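Local structure of esterase family protein (Staphylococcus aureus, 7L0A) at residues Y90-Y95 with N167-E172; S98-I103 with A139-D144; T135-L140 with Y189-K194; D224-S227 with P232-F235. The protein probably hydrolyses S-formylglutathione to formate and glutathione, as a serine esterase of the alpha/beta-hydrolase superfamily. One frame throughout, in Å; residues are numbered along the deposited sequence. Where two conformers were deposited one is given.

Read from the N terminus, the chain first passes 90-95 and 98-103, which open contacts 1 and 2 and touch each other through Y90 and Y99. Contact 2 closes at 139-144, joining helix 99-113 to the end of helix 130-141, and is nested inside the longer loop that contact 1 closes at 167-172, on helix 168-177. Contact 3 starts on helix 130-141, shares A139 and L140 with contact 2, and crosses contact 1 because its partner, 189-194, lies beyond 172. Contact 4 follows in series, closing a short loop between helix 216-228 and strand 234-238; the hydroxyl of Y225, close to D193, links it to contact 3.

Contact 1: residues Y90-Y95 with N167-E172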
loop_
_atom_site.group_PDB
_atom_site.type_symbol
_atom_site.label_atom_id
_atom_site.label_comp_id
_atom_site.label_asym_id
_atom_site.label_seq_id
_atom_site.Cartn_x
_atom_site.Cartn_y
_atom_site.Cartn_z
ATOM N N TYR B 90 24.077 -1.031 -0.925
ATOM C CA TYR B 90 25.010 -1.150 0.186
ATOM C C TYR B 90 26.337 -0.460 -0.075
ATOM O O TYR B 90 26.905 0.132 0.842
ATOM C CB TYR B 90 25.293 -2.620 0.507
ATOM C CG TYR B 90 24.141 -3.404 1.067
ATOM C CD1 TYR B 90 23.836 -3.355 2.429
ATOM C CD2 TYR B 90 23.381 -4.222 0.262
ATOM C CE1 TYR B 90 22.795 -4.101 2.960
ATOM C CE2 TYR B 90 22.313 -4.949 0.786
ATOM C CZ TYR B 90 22.044 -4.897 2.136
ATOM O OH TYR B 90 21.039 -5.612 2.693
ATOM N N ALA B 91 26.871 -0.546 -1.290
ATOM C CA ALA B 91 28.200 -0.005 -1.491
ATOM C C ALA B 91 28.436 0.713 -2.810
ATOM O O ALA B 91 29.562 1.165 -3.027
ATOM C CB ALA B 91 29.261 -1.121 -1.346
ATOM N N ASN B 92 27.430 0.870 -3.674
ATOM C CA ASN B 92 27.635 1.579 -4.931
ATOM C C ASN B 92 27.097 3.006 -4.941
ATOM O O ASN B 92 27.334 3.728 -5.924
ATOM C CB ASN B 92 26.995 0.824 -6.091
ATOM C CG ASN B 92 27.659 -0.505 -6.357
ATOM O OD1 ASN B 92 27.190 -1.544 -5.929
ATOM N ND2 ASN B 92 28.780 -0.462 -7.061
ATOM N N MET B 93 26.364 3.421 -3.913
ATOM C CA MET B 93 25.716 4.721 -3.939
ATOM C C MET B 93 26.505 5.751 -3.137
ATOM O O MET B 93 27.280 5.424 -2.230
ATOM C CB MET B 93 24.290 4.625 -3.392
ATOM C CG MET B 93 23.478 3.540 -4.047
ATOM S SD MET B 93 23.135 3.863 -5.796
ATOM C CE MET B 93 21.912 5.170 -5.687
ATOM N N ALA B 94 26.286 7.015 -3.497
ATOM C CA ALA B 94 26.868 8.124 -2.763
ATOM C C ALA B 94 26.282 8.241 -1.353
ATOM O O ALA B 94 25.177 7.773 -1.052
ATOM C CB ALA B 94 26.646 9.425 -3.536
ATOM N N TYR B 95 27.053 8.883 -0.474
ATOM C CA TYR B 95 26.571 9.199 0.863
ATOM C C TYR B 95 25.262 9.970 0.746
ATOM O O TYR B 95 25.138 10.889 -0.081
ATOM C CB TYR B 95 27.637 9.999 1.612
ATOM C CG TYR B 95 27.289 10.354 3.044
ATOM C CD1 TYR B 95 27.223 9.377 4.034
ATOM C CD2 TYR B 95 27.045 11.672 3.408
ATOM C CE1 TYR B 95 26.910 9.706 5.347
ATOM C CE2 TYR B 95 26.733 12.010 4.715
ATOM C CZ TYR B 95 26.667 11.022 5.680
ATOM O OH TYR B 95 26.356 11.354 6.980
ATOM N N ASN B 167 26.125 -9.468 -6.376
ATOM C CA ASN B 167 26.256 -9.411 -7.833
ATOM C C ASN B 167 27.591 -8.752 -8.218
ATOM O O ASN B 167 28.358 -8.286 -7.373
ATOM C CB ASN B 167 25.040 -8.713 -8.465
ATOM C CG ASN B 167 24.952 -7.210 -8.176
ATOM O OD1 ASN B 167 25.916 -6.556 -7.757
ATOM N ND2 ASN B 167 23.808 -6.635 -8.498
ATOM N N ASP B 168 27.883 -8.726 -9.524
ATOM C CA ASP B 168 29.214 -8.349 -9.975
ATOM C C ASP B 168 29.549 -6.908 -9.627
ATOM O O ASP B 168 30.661 -6.607 -9.168
ATOM C CB ASP B 168 29.320 -8.561 -11.486
ATOM C CG ASP B 168 29.459 -10.023 -11.869
ATOM O OD1 ASP B 168 29.724 -10.863 -10.979
ATOM O OD2 ASP B 168 29.313 -10.330 -13.070
ATOM N N PHE B 169 28.622 -5.981 -9.909
ATOM C CA PHE B 169 28.905 -4.557 -9.680
ATOM C C PHE B 169 29.019 -4.247 -8.189
ATOM O O PHE B 169 29.878 -3.444 -7.784
ATOM C CB PHE B 169 27.813 -3.716 -10.357
ATOM C CG PHE B 169 28.102 -2.237 -10.430
ATOM C CD1 PHE B 169 29.365 -1.768 -10.747
ATOM C CD2 PHE B 169 27.085 -1.316 -10.209
ATOM C CE1 PHE B 169 29.624 -0.400 -10.824
ATOM C CE2 PHE B 169 27.340 0.052 -10.284
ATOM C CZ PHE B 169 28.594 0.504 -10.600
ATOM N N SER B 170 28.179 -4.875 -7.349
ATOM C CA SER B 170 28.284 -4.631 -5.918
ATOM C C SER B 170 29.518 -5.316 -5.346
ATOM O O SER B 170 30.216 -4.747 -4.494
ATOM C CB SER B 170 27.019 -5.064 -5.188
ATOM O OG SER B 170 26.791 -6.442 -5.300
ATOM N N LYS B 171 29.838 -6.521 -5.835
ATOM C CA LYS B 171 31.043 -7.197 -5.343
ATOM C C LYS B 171 32.283 -6.355 -5.609
ATOM O O LYS B 171 33.178 -6.270 -4.758
ATOM C CB LYS B 171 31.198 -8.573 -5.984
ATOM C CG LYS B 171 32.386 -9.404 -5.488
ATOM C CD LYS B 171 32.244 -9.731 -4.015
ATOM C CE LYS B 171 33.357 -10.665 -3.543
ATOM N NZ LYS B 171 33.272 -12.001 -4.204
ATOM N N GLU B 172 32.351 -5.703 -6.776
ATOM C CA GLU B 172 33.528 -4.895 -7.081
ATOM C C GLU B 172 33.667 -3.733 -6.107
ATOM O O GLU B 172 34.795 -3.351 -5.743
ATOM C CB GLU B 172 33.450 -4.378 -8.514
ATOM C CG GLU B 172 34.720 -3.738 -9.026
ATOM C CD GLU B 172 35.801 -4.758 -9.274
ATOM O OE1 GLU B 172 35.486 -5.974 -9.346
ATOM O OE2 GLU B 172 36.968 -4.334 -9.408
#
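The carboxamide of N92 lies almost flat over the phenyl ring of F169, the two planes only 19° apart. ND2 sits above the middle of the ring, 3.5 Å from its plane, so the amide nitrogen covers one face while the ring supports the amide from below. The phenyl group gets there because F169 CG stands anti to the backbone N (chi1 -169°), laying the ring beside its own helix on the side of the loop that carries N92. From the same nitrogen a hydrogen bond runs to the F169 backbone oxygen, 3.3 Å from ND2 to O. It is fairly straight at the hydrogen, 165°, and the acceptor lies close to the amide plane of N92, but the donor comes from well above the carbonyl plane and misses the lone pairs. The other branch of the amide turns to the next residue, with N92 OD1 3.3 Å from S170 CA. N92 therefore spans two consecutive residues in the first turn of helix 168-177, part of the excursion between strands 148-152 and 204-210, where many alpha/beta-hydrolases carry their cap. N167 is the N-cap of this helix: its OD1 accepts from S170 N at 2.8 Å, nearly in line with its C=O bond. The S170 hydroxyl, held between backbone N and carbonyl carbon, gives the same oxygen a second bond, 2.6 Å from OG to OD1, from above the amide plane. A91 extends the packing to A173 and I174, farther along the helix.

Contact 2: residues S98-I103 with A139-D144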
loop_
_atom_site.group_PDB
_atom_site.type_symbol
_atom_site.label_atom_id
_atom_site.label_comp_id
_atom_site.label_asym_id
_atom_site.label_seq_id
_atom_site.Cartn_x
_atom_site.Cartn_y
_atom_site.Cartn_z
ATOM N N SER B 98 22.302 5.844 0.056
ATOM C CA SER B 98 22.707 4.462 0.262
ATOM C C SER B 98 21.659 3.721 1.087
ATOM O O SER B 98 20.656 4.299 1.517
ATOM C CB SER B 98 24.077 4.417 0.943
ATOM O OG SER B 98 25.113 4.942 0.102
ATOM N N TYR B 99 21.911 2.420 1.289
ATOM C CA TYR B 99 21.068 1.533 2.094
ATOM C C TYR B 99 20.542 2.177 3.363
ATOM O O TYR B 99 19.333 2.109 3.641
ATOM C CB TYR B 99 21.903 0.266 2.437
ATOM C CG TYR B 99 21.243 -0.705 3.391
ATOM C CD1 TYR B 99 20.258 -1.549 2.944
ATOM C CD2 TYR B 99 21.624 -0.789 4.708
ATOM C CE1 TYR B 99 19.619 -2.426 3.794
ATOM C CE2 TYR B 99 20.989 -1.660 5.584
ATOM C CZ TYR B 99 20.004 -2.501 5.103
ATOM O OH TYR B 99 19.381 -3.393 5.960
ATOM N N TYR B 100 21.436 2.772 4.156
ATOM C CA TYR B 100 21.045 3.415 5.408
ATOM C C TYR B 100 19.956 4.454 5.170
ATOM O O TYR B 100 18.894 4.418 5.808
ATOM C CB TYR B 100 22.270 4.060 6.056
ATOM C CG TYR B 100 22.036 4.798 7.329
ATOM C CD1 TYR B 100 21.995 4.134 8.554
ATOM C CD2 TYR B 100 21.889 6.164 7.321
ATOM C CE1 TYR B 100 21.816 4.854 9.739
ATOM C CE2 TYR B 100 21.673 6.872 8.487
ATOM C CZ TYR B 100 21.637 6.204 9.688
ATOM O OH TYR B 100 21.438 6.923 10.846
ATOM N N ASP B 101 20.177 5.355 4.202
ATOM C CA ASP B 101 19.232 6.429 3.946
ATOM C C ASP B 101 17.928 5.875 3.395
ATOM O O ASP B 101 16.844 6.398 3.692
ATOM C CB ASP B 101 19.850 7.413 2.976
ATOM C CG ASP B 101 21.280 7.785 3.389
ATOM O OD1 ASP B 101 21.398 8.620 4.322
ATOM O OD2 ASP B 101 22.259 7.206 2.837
ATOM N N TYR B 102 18.033 4.846 2.561
ATOM C CA TYR B 102 16.859 4.262 1.925
ATOM C C TYR B 102 15.941 3.597 2.943
ATOM O O TYR B 102 14.716 3.787 2.897
ATOM C CB TYR B 102 17.304 3.267 0.854
ATOM C CG TYR B 102 16.227 2.368 0.324
ATOM C CD1 TYR B 102 15.095 2.878 -0.305
ATOM C CD2 TYR B 102 16.310 0.990 0.510
ATOM C CE1 TYR B 102 14.106 2.022 -0.782
ATOM C CE2 TYR B 102 15.315 0.140 0.054
ATOM C CZ TYR B 102 14.232 0.674 -0.583
ATOM O OH TYR B 102 13.233 -0.181 -1.053
ATOM N N ILE B 103 16.498 2.794 3.855
ATOM C CA ILE B 103 15.645 2.164 4.847
ATOM C C ILE B 103 14.963 3.226 5.716
ATOM O O ILE B 103 13.784 3.088 6.074
ATOM C CB ILE B 103 16.429 1.146 5.697
ATOM C CG1 ILE B 103 16.919 -0.023 4.843
ATOM C CG2 ILE B 103 15.518 0.561 6.795
ATOM C CD1 ILE B 103 15.834 -0.738 4.092
ATOM N N ALA B 139 20.071 -0.414 14.974
ATOM C CA ALA B 139 19.989 -0.441 16.430
ATOM C C ALA B 139 21.004 0.489 17.085
ATOM O O ALA B 139 20.701 1.080 18.130
ATOM C CB ALA B 139 20.202 -1.860 16.956
ATOM N N LEU B 140 22.185 0.625 16.495
ATOM C CA LEU B 140 23.261 1.390 17.097
ATOM C C LEU B 140 23.364 2.820 16.585
ATOM O O LEU B 140 24.157 3.580 17.142
ATOM C CB LEU B 140 24.603 0.679 16.874
ATOM C CG LEU B 140 24.741 -0.735 17.449
ATOM C CD1 LEU B 140 25.969 -1.484 16.975
ATOM C CD2 LEU B 140 24.745 -0.698 18.988
ATOM N N THR B 141 22.598 3.196 15.563
ATOM C CA THR B 141 22.557 4.569 15.053
ATOM C C THR B 141 21.186 5.227 15.144
ATOM O O THR B 141 21.109 6.465 15.111
ATOM C CB THR B 141 23.026 4.615 13.589
ATOM O OG1 THR B 141 22.130 3.819 12.787
ATOM C CG2 THR B 141 24.467 4.093 13.465
ATOM N N GLN B 142 20.110 4.446 15.219
ATOM C CA GLN B 142 18.739 4.917 15.334
ATOM C C GLN B 142 18.061 4.304 16.561
ATOM O O GLN B 142 16.881 3.915 16.509
ATOM C CB GLN B 142 17.971 4.579 14.060
ATOM C CG GLN B 142 18.545 5.237 12.816
ATOM C CD GLN B 142 18.195 6.709 12.718
ATOM O OE1 GLN B 142 17.115 7.134 13.146
ATOM N NE2 GLN B 142 19.083 7.486 12.125
ATOM N N GLY B 143 18.812 4.185 17.663
ATOM C CA GLY B 143 18.305 3.583 18.888
ATOM C C GLY B 143 17.114 4.287 19.503
ATOM O O GLY B 143 16.378 3.671 20.284
ATOM N N ASP B 144 16.927 5.577 19.210
ATOM C CA ASP B 144 15.771 6.321 19.691
ATOM C C ASP B 144 14.528 6.074 18.851
ATOM O O ASP B 144 13.448 6.555 19.200
ATOM C CB ASP B 144 16.091 7.823 19.730
ATOM C CG ASP B 144 16.439 8.396 18.369
ATOM O OD1 ASP B 144 16.757 7.623 17.438
ATOM O OD2 ASP B 144 16.407 9.639 18.232
#
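Y100 of helix 99-113 reaches T141 and Q142, near where helix 130-141, which follows the predicted nucleophile S129 in this alpha/beta-hydrolase, gives way to loop. The tyrosine CG is anti to the backbone N (chi1 178°), which directs the ring from helix 99-113 toward helix 130-141. At its tip the phenol oxygen accepts a hydrogen bond from the Q142 amide, 2.7 Å from NE2 to OH, with an angle of 160° at the hydrogen. The oxygen lies almost in the amide plane, so the bond follows an N-H direction, while ring and amide planes stand 58° apart. The glutamine chain bends at chi2 to bring the amide round to the phenol. Its other end, OE1, is bonded to K145 NZ, a positive charge that would be expected to make the amide N-H a somewhat stronger donor. T141 comes in at the edge of the tyrosine ring, its OG1 close to the ring plane and 3.2 Å from Y100 CE1. That hydroxyl bonds to the K137 carbonyl oxygen, four residues back. The ring of F138 meets Y100 with its plane nearly parallel. S98 occupies the N-cap of helix 99-113, and its backbone N donates to D101 OD2 at 3.1 Å; the S98 side chain makes no capping bond in return, so only this half of a capping box is formed. Helices flanking the nucleophile strand, 123-128, and packed side by side in this way are typical of the alpha/beta-hydrolase fold.

Contact 3: residues T135-L140 with Y189-K194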
loop_
_atom_site.group_PDB
_atom_site.type_symbol
_atom_site.label_atom_id
_atom_site.label_comp_id
_atom_site.label_asym_id
_atom_site.label_seq_id
_atom_site.Cartn_x
_atom_site.Cartn_y
_atom_site.Cartn_z
ATOM N N THR B 135 20.119 -4.545 10.612
ATOM C CA THR B 135 19.417 -4.435 11.878
ATOM C C THR B 135 20.312 -3.886 12.968
ATOM O O THR B 135 19.920 -2.963 13.699
ATOM C CB THR B 135 18.839 -5.784 12.296
ATOM O OG1 THR B 135 17.807 -6.137 11.365
ATOM C CG2 THR B 135 18.191 -5.716 13.673
ATOM N N ILE B 136 21.524 -4.449 13.113
ATOM C CA ILE B 136 22.424 -3.991 14.168
ATOM C C ILE B 136 22.933 -2.583 13.875
ATOM O O ILE B 136 23.092 -1.776 14.803
ATOM C CB ILE B 136 23.575 -4.989 14.382
ATOM C CG1 ILE B 136 24.282 -4.732 15.722
ATOM C CG2 ILE B 136 24.604 -4.972 13.285
ATOM C CD1 ILE B 136 23.440 -5.054 16.933
ATOM N N LYS B 137 23.117 -2.232 12.592
ATOM C CA LYS B 137 23.528 -0.849 12.299
ATOM C C LYS B 137 22.430 0.145 12.704
ATOM O O LYS B 137 22.721 1.189 13.294
ATOM C CB LYS B 137 23.876 -0.697 10.820
ATOM C CG LYS B 137 24.172 0.732 10.432
ATOM C CD LYS B 137 25.026 0.853 9.182
ATOM C CE LYS B 137 25.411 2.331 8.962
ATOM N NZ LYS B 137 26.527 2.524 7.995
ATOM N N PHE B 138 21.163 -0.158 12.409
ATOM C CA PHE B 138 20.074 0.732 12.808
ATOM C C PHE B 138 19.881 0.731 14.316
ATOM O O PHE B 138 19.581 1.776 14.895
ATOM C CB PHE B 138 18.767 0.360 12.073
ATOM C CG PHE B 138 18.813 0.666 10.597
ATOM C CD1 PHE B 138 18.946 1.969 10.142
ATOM C CD2 PHE B 138 18.742 -0.357 9.675
ATOM C CE1 PHE B 138 19.019 2.234 8.788
ATOM C CE2 PHE B 138 18.804 -0.106 8.307
ATOM C CZ PHE B 138 18.961 1.194 7.874
ATOM N N ALA B 139 20.071 -0.414 14.974
ATOM C CA ALA B 139 19.989 -0.441 16.430
ATOM C C ALA B 139 21.004 0.489 17.085
ATOM O O ALA B 139 20.701 1.080 18.130
ATOM C CB ALA B 139 20.202 -1.860 16.956
ATOM N N LEU B 140 22.185 0.625 16.495
ATOM C CA LEU B 140 23.261 1.390 17.097
ATOM C C LEU B 140 23.364 2.820 16.585
ATOM O O LEU B 140 24.157 3.580 17.142
ATOM C CB LEU B 140 24.603 0.679 16.874
ATOM C CG LEU B 140 24.741 -0.735 17.449
ATOM C CD1 LEU B 140 25.969 -1.484 16.975
ATOM C CD2 LEU B 140 24.745 -0.698 18.988
ATOM N N TYR B 189 31.291 -3.183 15.092
ATOM C CA TYR B 189 32.016 -3.066 16.346
ATOM C C TYR B 189 32.373 -1.614 16.646
ATOM O O TYR B 189 32.314 -1.188 17.801
ATOM C CB TYR B 189 33.259 -3.935 16.261
ATOM C CG TYR B 189 33.058 -5.395 16.511
ATOM C CD1 TYR B 189 32.680 -6.250 15.477
ATOM C CD2 TYR B 189 33.274 -5.942 17.775
ATOM C CE1 TYR B 189 32.538 -7.596 15.702
ATOM C CE2 TYR B 189 33.120 -7.294 17.998
ATOM C CZ TYR B 189 32.729 -8.107 16.961
ATOM O OH TYR B 189 32.569 -9.470 17.185
ATOM N N TYR B 190 32.720 -0.837 15.615
ATOM C CA TYR B 190 32.944 0.593 15.790
ATOM C C TYR B 190 31.657 1.301 16.168
ATOM O O TYR B 190 31.653 2.167 17.048
ATOM C CB TYR B 190 33.517 1.197 14.499
ATOM C CG TYR B 190 33.640 2.707 14.509
ATOM C CD1 TYR B 190 32.581 3.522 14.082
ATOM C CD2 TYR B 190 34.799 3.313 14.941
ATOM C CE1 TYR B 190 32.686 4.889 14.114
ATOM C CE2 TYR B 190 34.915 4.674 14.961
ATOM C CZ TYR B 190 33.866 5.455 14.536
ATOM O OH TYR B 190 34.013 6.823 14.574
ATOM N N LEU B 191 30.547 0.937 15.522
ATOM C CA LEU B 191 29.281 1.561 15.874
ATOM C C LEU B 191 28.911 1.255 17.315
ATOM O O LEU B 191 28.334 2.091 18.023
ATOM C CB LEU B 191 28.197 1.075 14.936
ATOM C CG LEU B 191 28.308 1.513 13.466
ATOM C CD1 LEU B 191 27.221 0.819 12.664
ATOM C CD2 LEU B 191 28.171 3.001 13.364
ATOM N N LEU B 192 29.212 0.040 17.756
ATOM C CA LEU B 192 28.890 -0.357 19.120
ATOM C C LEU B 192 29.671 0.477 20.119
ATOM O O LEU B 192 29.100 1.010 21.083
ATOM C CB LEU B 192 29.181 -1.839 19.280
ATOM C CG LEU B 192 28.887 -2.539 20.603
ATOM C CD1 LEU B 192 27.438 -2.455 21.011
ATOM C CD2 LEU B 192 29.334 -3.991 20.390
ATOM N N ASP B 193 30.975 0.604 19.893
ATOM C CA ASP B 193 31.812 1.398 20.782
ATOM C C ASP B 193 31.380 2.857 20.808
ATOM O O ASP B 193 31.420 3.504 21.864
ATOM C CB ASP B 193 33.268 1.275 20.367
ATOM C CG ASP B 193 33.841 -0.108 20.631
ATOM O OD1 ASP B 193 33.283 -0.858 21.474
ATOM O OD2 ASP B 193 34.868 -0.429 19.997
ATOM N N LYS B 194 30.964 3.392 19.661
ATOM C CA LYS B 194 30.527 4.780 19.602
ATOM C C LYS B 194 29.190 4.973 20.314
ATOM O O LYS B 194 29.012 5.946 21.056
ATOM C CB LYS B 194 30.441 5.221 18.140
ATOM C CG LYS B 194 30.207 6.695 17.914
ATOM C CD LYS B 194 30.219 6.996 16.430
ATOM C CE LYS B 194 29.802 8.437 16.171
ATOM N NZ LYS B 194 28.358 8.615 16.497
HETATM O O HOH W 1 26.775 4.331 16.903
#
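L140 meets L191 and L192 where two helices of the alpha/beta-hydrolase fold, 130-141 and 188-197, pack side by side. Over these segments the axes run nearly parallel, 19° apart, and approach to 9.6 Å. Most of the contact is apolar. The L140 side chain points between its two partners and divides its methyls: CD1 lies against the backbone at L192, 3.7 Å from L192 N, and also touches L191 CB, whereas CD2 meets L192 CD1 at 3.8 Å. L192 passes on to L226 and Y225 of helix 216-228, carrying the apolar layer to a third helix. A second kind of packing involves the lysine stem. With CG anti to the backbone N (chi1 174°) and the chain extended beyond it, K137 lies across L191, whose CD1 rests 3.8 Å from K137 CG. The charged end runs on past the leucine, and its NZ is bonded to the E185 carbonyl oxygen. No direct hydrogen bond joins the two segments; polar contact goes through one water molecule, which donates one bond to L140 O at 2.7 Å and another to L191 O at 2.9 Å.

Contact 4: residues D224-S227 with P232-F235; sequences DYLS and PYQF
Y233, next to strand 234-238, crosses to helix 216-228, where L226 and S227 receive it. Its CB, 4.1 Å from L226 CD1, begins the contact. Chi1 of 65° sets CG between the backbone N and the carbonyl carbon, aiming the ring at the helix, and L226 CD1 also lies 4.0 Å from Y233 CG. Farther out, CD1 packs on the body of the leucine, 3.7 Å from L226 CB, the two side chains meeting at a slant. CE1 marks the change from apolar to polar surroundings: L226 CB is still close, but S227 OG is nearer, at 3.4 Å. At the tip, Y233 OH and S227 OG are 2.7 Å apart, a hydrogen-bonding distance, with the serine oxygen at the edge of the ring and in its plane. S227 OG also has a weak hydrogen bond with the I223 carbonyl oxygen, one turn back in the helix. The contact belongs to the beta-alpha-beta unit of strand 204-210, helix 216-228 and strand 234-238: Y233 also touches L205 and I223, while L226 lies against I207 of strand 204-210, strand 234-238 being one of the two outermost strands of the sheet.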
loop_
_atom_site.group_PDB
_atom_site.type_symbol
_atom_site.label_atom_id
_atom_site.label_comp_id
_atom_site.label_asym_id
_atom_site.label_seq_id
_atom_site.Cartn_x
_atom_site.Cartn_y
_atom_site.Cartn_z
ATOM N N ASP B 224 29.900 -12.315 22.772
ATOM C CA ASP B 224 30.941 -12.287 23.788
ATOM C C ASP B 224 31.456 -10.868 24.025
ATOM O O ASP B 224 31.673 -10.449 25.178
ATOM C CB ASP B 224 32.067 -13.218 23.351
ATOM C CG ASP B 224 31.771 -14.682 23.635
ATOM O OD1 ASP B 224 30.723 -14.970 24.252
ATOM O OD2 ASP B 224 32.581 -15.547 23.222
ATOM N N TYR B 225 31.647 -10.103 22.954
ATOM C CA TYR B 225 32.030 -8.711 23.115
ATOM C C TYR B 225 30.920 -7.900 23.783
ATOM O O TYR B 225 31.188 -7.118 24.704
ATOM C CB TYR B 225 32.451 -8.104 21.762
ATOM C CG TYR B 225 33.027 -6.703 21.917
ATOM C CD1 TYR B 225 34.151 -6.478 22.699
ATOM C CD2 TYR B 225 32.437 -5.598 21.294
ATOM C CE1 TYR B 225 34.671 -5.195 22.857
ATOM C CE2 TYR B 225 32.949 -4.313 21.460
ATOM C CZ TYR B 225 34.077 -4.121 22.240
ATOM O OH TYR B 225 34.578 -2.843 22.398
ATOM N N LEU B 226 29.667 -8.073 23.353
ATOM C CA LEU B 226 28.559 -7.433 24.061
ATOM C C LEU B 226 28.641 -7.690 25.566
ATOM O O LEU B 226 28.459 -6.772 26.380
ATOM C CB LEU B 226 27.217 -7.935 23.531
ATOM C CG LEU B 226 26.846 -7.520 22.124
ATOM C CD1 LEU B 226 25.456 -8.135 21.799
ATOM C CD2 LEU B 226 26.801 -6.034 21.979
ATOM N N SER B 227 28.878 -8.952 25.954
ATOM C CA SER B 227 28.961 -9.271 27.374
ATOM C C SER B 227 30.103 -8.493 28.039
ATOM O O SER B 227 29.966 -7.991 29.166
ATOM C CB SER B 227 29.186 -10.772 27.586
ATOM O OG SER B 227 28.006 -11.515 27.278
ATOM N N PRO B 232 23.272 -5.208 27.259
ATOM C CA PRO B 232 22.356 -6.334 27.479
ATOM C C PRO B 232 21.853 -6.930 26.176
ATOM O O PRO B 232 21.685 -6.242 25.163
ATOM C CB PRO B 232 21.230 -5.716 28.316
ATOM C CG PRO B 232 21.272 -4.279 28.061
ATOM C CD PRO B 232 22.723 -3.919 27.736
ATOM N N TYR B 233 21.634 -8.248 26.205
ATOM C CA TYR B 233 21.056 -8.920 25.063
ATOM C C TYR B 233 20.523 -10.275 25.500
ATOM O O TYR B 233 20.871 -10.780 26.576
ATOM C CB TYR B 233 22.079 -9.127 23.939
ATOM C CG TYR B 233 23.176 -10.075 24.381
ATOM C CD1 TYR B 233 24.263 -9.613 25.101
ATOM C CD2 TYR B 233 23.114 -11.439 24.099
ATOM C CE1 TYR B 233 25.234 -10.469 25.526
ATOM C CE2 TYR B 233 24.103 -12.293 24.523
ATOM C CZ TYR B 233 25.168 -11.796 25.246
ATOM O OH TYR B 233 26.185 -12.641 25.685
ATOM N N GLN B 234 19.690 -10.849 24.646
ATOM C CA GLN B 234 19.327 -12.258 24.704
ATOM C C GLN B 234 19.854 -12.933 23.455
ATOM O O GLN B 234 19.741 -12.381 22.354
ATOM C CB GLN B 234 17.815 -12.447 24.784
ATOM C CG GLN B 234 17.253 -11.975 26.096
ATOM C CD GLN B 234 15.750 -11.950 26.086
ATOM O OE1 GLN B 234 15.144 -10.878 26.122
ATOM N NE2 GLN B 234 15.134 -13.125 26.019
ATOM N N PHE B 235 20.433 -14.118 23.621
ATOM C CA PHE B 235 20.881 -14.918 22.489
ATOM C C PHE B 235 20.204 -16.276 22.492
ATOM O O PHE B 235 20.183 -16.960 23.517
ATOM C CB PHE B 235 22.389 -15.124 22.522
ATOM C CG PHE B 235 22.922 -15.926 21.376
ATOM C CD1 PHE B 235 23.033 -15.365 20.128
ATOM C CD2 PHE B 235 23.354 -17.222 21.556
ATOM C CE1 PHE B 235 23.553 -16.091 19.053
ATOM C CE2 PHE B 235 23.891 -17.943 20.497
ATOM C CZ PHE B 235 23.990 -17.375 19.248
#